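Local atomic coordinates of phosphoacetylglucosamine mutase (Aspergillus lentulus, PDB entry 5O9X), a protein that interconverts N-acetylglucosamine 6-phosphate and N-acetylglucosamine 1-phosphate, probably by way of a sugar bisphosphate intermediate. Residues Gly306-Thr311 with Leu450-Asp455; Asn124-Val129 with Thr152-Ile157. The protein carries 1 engineered substitution. One frame throughout, in Å; residues are numbered along the deposited sequence.

The two contacts lie on opposite sides of the chain's centre, their own centres 44 Å apart and their nearest atoms about 27 Å apart, so neither touches the other. Contact 2 closes along the chain before contact 1 opens: it pairs two neighbouring strands of the first alpha/beta/alpha domain, whereas contact 1 fastens the start of helix 306-324, in the third domain, to the last part of helix 446-451 and the loop after it. Glucose 1,6-bisphosphate occupies the ligand pocket of this enzyme. The side chain of Asp307, in contact 1, is about 11 Å from that ligand, so contact 1 does not touch it through this side chain.

Contact 1 (Gly306-Thr311 with Leu450-Asp455); sequences GDRIAT and LATYTD
In Arg308 and Tyr453 the first torsions set where each side chain starts: CG of Arg308 stands anti to its carbonyl carbon and the chain then bends at chi2, while CG of Tyr453 lies between its backbone N and carbonyl carbon (chi1 63°). The two side chains run antiparallel past one another, and the guanidinium lies flat on the ring, planes 10° apart. Arg308 CZ sits 3.6 Å from the centroid of the Tyr453 ring, a cation-pi stack; CD1 of Leu450 lies over the other guanidinium face, toward its rim.

Backbone carbonyls, tilted from the guanidinium plane, take most of the N-H bonds. Both NH1 and NH2 of Arg308 donate end-on to the single carbonyl O of Tyr453, approaching from the same face of its plane, with NH2 at 2.8 Å from that O. NH1 also reaches Leu450 O at 2.9 Å, and makes a weak bond to Thr452 OG1, an atom hydrogen-bonded as well to Trp449 O. Helix 306-324 starts in domain III of the phosphohexomutase fold, and one arginine from its first turn holds carbonyls where helix 446-451 gives way to loop. Trp449 reinforces the junction through NE1, bonded to Arg308 O.

Asp455 meets the guanidinium tip to tip, its carboxylate plane turned 89° against it. OD2 lies at the guanidinium edge, 3.2 Å from Arg308 NH2, in a weak but nearly straight salt-bridge bond. Thr311 OG1 comes to the edge of the Tyr453 ring, 3.6 Å from CE2, and a water donates to both Thr311 OG1 and Thr452 OG1.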
loop_
_atom_site.group_PDB
_atom_site.type_symbol
_atom_site.label_atom_id
_atom_site.label_comp_id
_atom_site.label_asym_id
_atom_site.label_seq_id
_atom_site.Cartn_x
_atom_site.Cartn_y
_atom_site.Cartn_z
ATOM N N GLY A 306 -2.576 4.983 9.988
ATOM C CA GLY A 306 -1.471 3.998 9.800
ATOM C C GLY A 306 -0.407 3.949 10.872
ATOM O O GLY A 306 0.112 2.861 11.229
ATOM N N ASP A 307 -0.027 5.125 11.390
ATOM C CA ASP A 307 0.981 5.124 12.470
ATOM C C ASP A 307 0.472 4.595 13.771
ATOM O O ASP A 307 1.236 4.050 14.574
ATOM C CB ASP A 307 1.528 6.519 12.632
ATOM C CG ASP A 307 2.269 6.923 11.384
ATOM O OD1 ASP A 307 3.345 6.328 11.087
ATOM O OD2 ASP A 307 1.748 7.784 10.635
ATOM N N ARG A 308 -0.824 4.732 14.007
ATOM C CA ARG A 308 -1.444 4.042 15.160
ATOM C C ARG A 308 -1.385 2.535 15.026
ATOM O O ARG A 308 -1.189 1.875 16.044
ATOM C CB ARG A 308 -2.958 4.368 15.360
ATOM C CG ARG A 308 -3.126 5.808 15.708
ATOM C CD ARG A 308 -2.875 5.928 17.232
ATOM N NE ARG A 308 -3.079 7.316 17.549
ATOM C CZ ARG A 308 -3.168 7.861 18.746
ATOM N NH1 ARG A 308 -2.955 7.112 19.844
ATOM N NH2 ARG A 308 -3.409 9.178 18.832
ATOM N N ILE A 309 -1.573 2.025 13.809
ATOM C CA ILE A 309 -1.428 0.570 13.568
ATOM C C ILE A 309 0.040 0.153 13.762
ATOM O O ILE A 309 0.316 -0.844 14.427
ATOM C CB ILE A 309 -1.964 0.148 12.142
ATOM C CG1 ILE A 309 -3.471 0.571 12.048
ATOM C CG2 ILE A 309 -1.844 -1.385 11.975
ATOM C CD1 ILE A 309 -4.104 0.393 10.668
ATOM N N ALA A 310 0.970 0.907 13.166
ATOM C CA ALA A 310 2.412 0.583 13.294
ATOM C C ALA A 310 2.770 0.498 14.805
ATOM O O ALA A 310 3.468 -0.437 15.272
ATOM C CB ALA A 310 3.216 1.675 12.621
ATOM N N THR A 311 2.359 1.506 15.545
ATOM C CA THR A 311 2.762 1.563 16.974
ATOM C C THR A 311 2.064 0.473 17.826
ATOM O O THR A 311 2.669 -0.085 18.758
ATOM C CB THR A 311 2.530 2.954 17.578
ATOM O OG1 THR A 311 1.196 3.371 17.386
ATOM C CG2 THR A 311 3.458 3.933 16.885
ATOM N N LEU A 450 -6.394 4.737 21.510
ATOM C CA LEU A 450 -6.280 6.189 21.318
ATOM C C LEU A 450 -5.429 6.870 22.421
ATOM O O LEU A 450 -4.619 7.773 22.111
ATOM C CB LEU A 450 -7.662 6.879 21.187
ATOM C CG LEU A 450 -7.652 8.388 20.762
ATOM C CD1 LEU A 450 -7.350 8.481 19.267
ATOM C CD2 LEU A 450 -9.009 8.947 21.091
ATOM N N ALA A 451 -5.508 6.337 23.654
ATOM C CA ALA A 451 -4.828 6.958 24.774
ATOM C C ALA A 451 -3.319 6.721 24.792
ATOM O O ALA A 451 -2.593 7.455 25.494
ATOM C CB ALA A 451 -5.526 6.523 26.121
ATOM N N THR A 452 -2.791 5.818 23.954
ATOM C CA THR A 452 -1.350 5.618 23.853
ATOM C C THR A 452 -0.551 6.925 23.683
ATOM O O THR A 452 0.503 7.100 24.297
ATOM C CB THR A 452 -0.943 4.627 22.739
ATOM O OG1 THR A 452 -1.514 5.017 21.455
ATOM C CG2 THR A 452 -1.474 3.177 23.042
ATOM N N TYR A 453 -1.011 7.806 22.786
ATOM C CA TYR A 453 -0.397 9.120 22.589
ATOM C C TYR A 453 -1.483 10.016 21.964
ATOM O O TYR A 453 -2.502 9.524 21.476
ATOM C CB TYR A 453 0.883 9.037 21.750
ATOM C CG TYR A 453 0.659 8.534 20.296
ATOM C CD1 TYR A 453 0.220 9.422 19.265
ATOM C CD2 TYR A 453 0.892 7.165 19.968
ATOM C CE1 TYR A 453 0.025 8.955 17.922
ATOM C CE2 TYR A 453 0.709 6.692 18.655
ATOM C CZ TYR A 453 0.314 7.581 17.652
ATOM O OH TYR A 453 0.183 7.048 16.428
ATOM N N THR A 454 -1.310 11.329 22.026
ATOM C CA THR A 454 -2.277 12.237 21.403
ATOM C C THR A 454 -1.674 12.855 20.158
ATOM O O THR A 454 -0.610 13.505 20.235
ATOM C CB THR A 454 -2.745 13.301 22.408
ATOM O OG1 THR A 454 -3.349 12.643 23.551
ATOM C CG2 THR A 454 -3.829 14.239 21.793
ATOM N N ASP A 455 -2.347 12.659 19.018
ATOM C CA ASP A 455 -1.872 13.252 17.761
ATOM C C ASP A 455 -1.832 14.781 17.862
ATOM O O ASP A 455 -2.718 15.393 18.416
ATOM C CB ASP A 455 -2.874 12.865 16.618
ATOM C CG ASP A 455 -2.645 11.432 16.101
ATOM O OD1 ASP A 455 -1.483 11.101 15.822
ATOM O OD2 ASP A 455 -3.615 10.635 15.946
HETATM O O HOH W 1 -0.553 2.858 19.462
#

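Contact 2 (Asn124-Val129 with Thr152-Ile157); sequences NPARVV and TEAEFI
Ala126 meets Ala154 where the two chains come alongside, CB to CB at 3.9 Å, and its carbonyl O accepts from Glu155 N at 2.9 Å. Next, Arg127 sends an extended chain from CG to NE across the side chain of Glu155, whose CG is anti to the backbone N (chi1 -175°). NE of Arg127 makes a weak salt-bridge bond to Glu155 OE1 (3.2 Å), with guanidinium and carboxylate planes 74° apart. The stronger partner of the arginine is Gly59 O, bonded by NH1.

Val128 supplies the central rungs: its N donates to Glu155 O at 3.0 Å and its O receives Ile157 N at 3.1 Å. This alternation, with the strand axes 13° apart, is parallel pairing, and strands 127-132 and 155-161 are joined through helix 138-151 as a beta-alpha-beta unit of domain I. Strand 155-161 lies at one edge of a five-stranded mixed sheet within this chain, next to 127-132. Leu149 of the connecting helix touches Val128 and Phe156 on their shared face, while Arg127, Val129, Glu155 and Ile157 lie on the other.

At Val129, CA approaches Ile157 O at 3.4 Å in a CH···O contact, and CG2 packs against CB of Ile157.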
loop_
_atom_site.group_PDB
_atom_site.type_symbol
_atom_site.label_atom_id
_atom_site.label_comp_id
_atom_site.label_asym_id
_atom_site.label_seq_id
_atom_site.Cartn_x
_atom_site.Cartn_y
_atom_site.Cartn_z
ATOM N N ASN A 124 13.977 -17.798 -23.132
ATOM C CA ASN A 124 13.326 -18.061 -21.830
ATOM C C ASN A 124 11.765 -17.928 -21.987
ATOM O O ASN A 124 11.265 -17.176 -22.829
ATOM C CB ASN A 124 13.899 -17.154 -20.700
ATOM C CG ASN A 124 15.324 -17.531 -20.289
ATOM O OD1 ASN A 124 15.829 -18.594 -20.649
ATOM N ND2 ASN A 124 15.972 -16.664 -19.519
ATOM N N PRO A 125 10.997 -18.759 -21.275
ATOM C CA PRO A 125 9.566 -18.461 -21.305
ATOM C C PRO A 125 9.250 -17.114 -20.592
ATOM O O PRO A 125 10.055 -16.608 -19.817
ATOM C CB PRO A 125 8.944 -19.667 -20.599
ATOM C CG PRO A 125 10.011 -20.189 -19.688
ATOM C CD PRO A 125 11.297 -19.964 -20.485
ATOM N N ALA A 126 8.126 -16.508 -20.932
ATOM C CA ALA A 126 7.613 -15.377 -20.138
ATOM C C ALA A 126 6.277 -15.829 -19.576
ATOM O O ALA A 126 5.445 -16.386 -20.341
ATOM C CB ALA A 126 7.426 -14.173 -21.047
ATOM N N ARG A 127 6.079 -15.582 -18.261
ATOM C CA ARG A 127 4.848 -15.974 -17.581
ATOM C C ARG A 127 4.305 -14.738 -16.787
ATOM O O ARG A 127 5.019 -14.178 -15.967
ATOM C CB ARG A 127 5.124 -17.189 -16.661
ATOM C CG ARG A 127 5.479 -18.478 -17.440
ATOM C CD ARG A 127 5.635 -19.639 -16.473
ATOM N NE ARG A 127 6.114 -20.852 -17.146
ATOM C CZ ARG A 127 7.404 -21.213 -17.236
ATOM N NH1 ARG A 127 8.379 -20.489 -16.677
ATOM N NH2 ARG A 127 7.709 -22.339 -17.867
ATOM N N VAL A 128 3.104 -14.284 -17.139
ATOM C CA VAL A 128 2.506 -13.069 -16.549
ATOM C C VAL A 128 1.104 -13.417 -16.004
ATOM O O VAL A 128 0.341 -14.078 -16.643
ATOM C CB VAL A 128 2.541 -11.903 -17.558
ATOM C CG1 VAL A 128 1.825 -10.621 -17.049
ATOM C CG2 VAL A 128 3.991 -11.598 -17.943
ATOM N N VAL A 129 0.795 -12.982 -14.788
ATOM C CA VAL A 129 -0.572 -13.189 -14.201
ATOM C C VAL A 129 -1.116 -11.756 -13.876
ATOM O O VAL A 129 -0.364 -10.887 -13.397
ATOM C CB VAL A 129 -0.496 -14.179 -12.969
ATOM C CG1 VAL A 129 0.516 -13.720 -11.914
ATOM C CG2 VAL A 129 -1.865 -14.338 -12.262
ATOM N N THR A 152 3.816 -11.027 -27.662
ATOM C CA THR A 152 5.143 -11.361 -27.255
ATOM C C THR A 152 5.176 -12.830 -26.912
ATOM O O THR A 152 6.220 -13.315 -26.547
ATOM C CB THR A 152 5.608 -10.543 -26.004
ATOM O OG1 THR A 152 4.709 -10.784 -24.913
ATOM C CG2 THR A 152 5.626 -9.085 -26.283
ATOM N N GLU A 153 4.048 -13.530 -27.032
ATOM C CA GLU A 153 3.959 -14.997 -26.801
ATOM C C GLU A 153 4.200 -15.388 -25.324
ATOM O O GLU A 153 4.695 -16.487 -25.001
ATOM C CB GLU A 153 4.903 -15.799 -27.758
ATOM C CG GLU A 153 4.601 -15.587 -29.234
ATOM C CD GLU A 153 5.664 -16.189 -30.174
ATOM O OE1 GLU A 153 6.581 -16.900 -29.717
ATOM O OE2 GLU A 153 5.615 -15.895 -31.391
ATOM N N ALA A 154 3.861 -14.487 -24.404
ATOM C CA ALA A 154 3.952 -14.858 -23.010
ATOM C C ALA A 154 2.812 -15.882 -22.753
ATOM O O ALA A 154 1.755 -15.820 -23.416
ATOM C CB ALA A 154 3.773 -13.592 -22.120
ATOM N N GLU A 155 3.027 -16.811 -21.816
ATOM C CA GLU A 155 1.963 -17.550 -21.139
ATOM C C GLU A 155 1.322 -16.563 -20.140
ATOM O O GLU A 155 2.066 -15.860 -19.408
ATOM C CB GLU A 155 2.585 -18.664 -20.317
ATOM C CG GLU A 155 1.644 -19.628 -19.632
ATOM C CD GLU A 155 2.417 -20.741 -18.920
ATOM O OE1 GLU A 155 3.645 -20.936 -19.163
ATOM O OE2 GLU A 155 1.782 -21.447 -18.107
ATOM N N PHE A 156 -0.014 -16.533 -20.062
ATOM C CA PHE A 156 -0.685 -15.544 -19.136
ATOM C C PHE A 156 -1.979 -16.067 -18.567
ATOM O O PHE A 156 -2.611 -16.932 -19.182
ATOM C CB PHE A 156 -0.870 -14.122 -19.735
ATOM C CG PHE A 156 -1.700 -14.060 -20.972
ATOM C CD1 PHE A 156 -3.100 -13.811 -20.915
ATOM C CD2 PHE A 156 -1.085 -14.183 -22.224
ATOM C CE1 PHE A 156 -3.849 -13.691 -22.075
ATOM C CE2 PHE A 156 -1.842 -14.041 -23.403
ATOM C CZ PHE A 156 -3.231 -13.823 -23.314
ATOM N N ILE A 157 -2.319 -15.594 -17.358
ATOM C CA ILE A 157 -3.545 -16.017 -16.651
ATOM C C ILE A 157 -4.256 -14.741 -16.215
ATOM O O ILE A 157 -3.603 -13.856 -15.658
ATOM C CB ILE A 157 -3.232 -16.859 -15.418
ATOM C CG1 ILE A 157 -2.603 -18.220 -15.853
ATOM C CG2 ILE A 157 -4.473 -17.068 -14.554
ATOM C CD1 ILE A 157 -1.958 -18.918 -14.689
#